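Sigma-C capsid protein (Avian reovirus, PDB 2JJL) forms the homotrimeric cell-attachment fibre of the virion and induces apoptosis of cells. Local coordinates at residues D97-T102 against M116-N121. Sequence-based numbering, arbitrary orientation.
Sequences DTIDMT and MSSTGN. With ZN (zinc ion), chain F.
Thr102 and Ser117 form an antiparallel hydrogen-bonded pair: Thr102 N donates to Ser117 O at 2.7 Å, the donor tilted 20° from the carbonyl plane, and Ser117 N returns a bond to Thr102 O at 2.9 Å, this time in the plane of the Thr102 carbonyl. Beyond the non-hydrogen-bonded pair Met101–Ser118, Thr119 N still reaches Asp100 O (3.0 Å), but the strands then diverge and water replaces direct pairing. One water accepts from Asp100 N and donates to Thr119 O; another donates to both Thr98 O and Asn121 O, bridging the frayed end.

Apolar contacts lie on the face carrying Met101 and Ser118. Met101, bent at chi2 and chi3 (-62° and -65°), folds back so that SD rests on Ser118 CB and CE on Met116 CB (3.7 Å), the two methionine side chains crossing at about a right angle. Ile99 brings CD1 to 3.5 Å from Ser118 CB, a tight approach. Ser118 CB is thus flanked by sulfur and methyl, while its OG bonds to Leu203 N.

Asp97 supplies the polar end: OD1 binds the zinc ion at 2.0 Å and accepts a weak bond from Thr98 N, whereas OD2 takes the N-H of Thr123.

These segments belong to the hairpin of strands 98-108 and 111-119 in the C-terminal domain, the globular end of the fibre. Strand 81-93 pairs with the first strand and strand 198-210 with the second, making the hairpin internal to the sheet; Phe133 of strand 128-139 packs against both Met101 and Met116.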
# COMPACT_ATOMS: atom_id res chain seq x y z
N ASP A 97 4.19 -15.20 -37.03
CA ASP A 97 4.87 -13.95 -37.34
C ASP A 97 5.39 -13.24 -36.06
O ASP A 97 5.12 -13.67 -34.92
CB ASP A 97 3.86 -13.10 -38.12
CG ASP A 97 4.47 -11.97 -38.91
OD1 ASP A 97 5.69 -11.84 -39.01
OD2 ASP A 97 3.68 -11.19 -39.47
N THR A 98 6.11 -12.15 -36.25
CA THR A 98 6.50 -11.30 -35.13
C THR A 98 6.10 -9.87 -35.45
O THR A 98 5.84 -9.55 -36.61
CB THR A 98 8.00 -11.34 -34.91
OG1 THR A 98 8.66 -10.84 -36.08
CG2 THR A 98 8.45 -12.78 -34.65
N ILE A 99 6.06 -9.00 -34.42
CA ILE A 99 5.76 -7.60 -34.64
C ILE A 99 6.43 -6.73 -33.59
O ILE A 99 6.38 -7.06 -32.41
CB ILE A 99 4.23 -7.32 -34.70
CG1 ILE A 99 3.96 -5.85 -35.10
CG2 ILE A 99 3.55 -7.64 -33.36
CD1 ILE A 99 2.57 -5.62 -35.66
N ASP A 100 7.07 -5.65 -34.04
CA ASP A 100 7.74 -4.69 -33.16
C ASP A 100 6.73 -3.77 -32.49
O ASP A 100 5.92 -3.16 -33.16
CB ASP A 100 8.76 -3.84 -33.95
CG ASP A 100 10.01 -4.62 -34.40
OD1 ASP A 100 10.29 -5.74 -33.88
OD2 ASP A 100 10.73 -4.09 -35.27
N MET A 101 6.80 -3.67 -31.17
CA MET A 101 5.92 -2.79 -30.41
C MET A 101 6.76 -1.70 -29.79
O MET A 101 7.77 -1.97 -29.17
CB MET A 101 5.21 -3.56 -29.28
CG MET A 101 4.43 -4.82 -29.78
SD MET A 101 3.09 -4.46 -30.92
CE MET A 101 1.98 -3.52 -29.89
N THR A 102 6.34 -0.45 -29.97
CA THR A 102 6.94 0.68 -29.25
C THR A 102 6.17 0.73 -27.94
O THR A 102 4.95 0.85 -27.95
CB THR A 102 6.74 1.98 -30.05
OG1 THR A 102 7.52 1.88 -31.25
CG2 THR A 102 7.17 3.22 -29.26
N MET A 116 1.36 0.36 -25.53
CA MET A 116 2.17 -0.14 -26.67
C MET A 116 1.49 0.19 -27.97
O MET A 116 0.26 0.11 -28.05
CB MET A 116 2.30 -1.66 -26.65
CG MET A 116 2.62 -2.26 -25.28
SD MET A 116 2.97 -4.00 -25.51
CE MET A 116 3.22 -4.46 -23.81
N SER A 117 2.29 0.50 -29.00
CA SER A 117 1.75 0.59 -30.36
C SER A 117 2.72 -0.03 -31.37
O SER A 117 3.92 0.04 -31.18
CB SER A 117 1.37 2.03 -30.71
OG SER A 117 2.50 2.84 -30.71
N SER A 118 2.19 -0.67 -32.41
CA SER A 118 3.02 -1.50 -33.28
C SER A 118 3.55 -0.70 -34.43
O SER A 118 2.99 0.33 -34.81
CB SER A 118 2.23 -2.68 -33.84
OG SER A 118 1.26 -2.29 -34.82
N THR A 119 4.61 -1.24 -35.01
CA THR A 119 5.12 -0.75 -36.27
C THR A 119 5.17 -1.95 -37.20
O THR A 119 5.89 -2.91 -36.94
CB THR A 119 6.52 -0.11 -36.11
OG1 THR A 119 7.43 -1.09 -35.63
CG2 THR A 119 6.50 1.06 -35.13
N GLY A 120 4.37 -1.91 -38.27
CA GLY A 120 4.38 -3.04 -39.20
C GLY A 120 3.06 -3.78 -39.20
O GLY A 120 2.08 -3.33 -38.64
N ASN A 121 3.05 -4.93 -39.84
CA ASN A 121 1.87 -5.74 -39.96
C ASN A 121 2.14 -7.07 -39.26
O ASN A 121 3.28 -7.51 -39.20
CB ASN A 121 1.49 -5.94 -41.44
CG ASN A 121 2.47 -6.85 -42.17
OD1 ASN A 121 3.52 -6.41 -42.61
ND2 ASN A 121 2.14 -8.12 -42.26
ZN ZN F . 6.40 -10.35 -40.16
O HOH W 1 5.71 -7.12 -38.33
O HOH W 2 7.17 -5.14 -36.83
O HOH W 3 10.71 -1.35 -36.05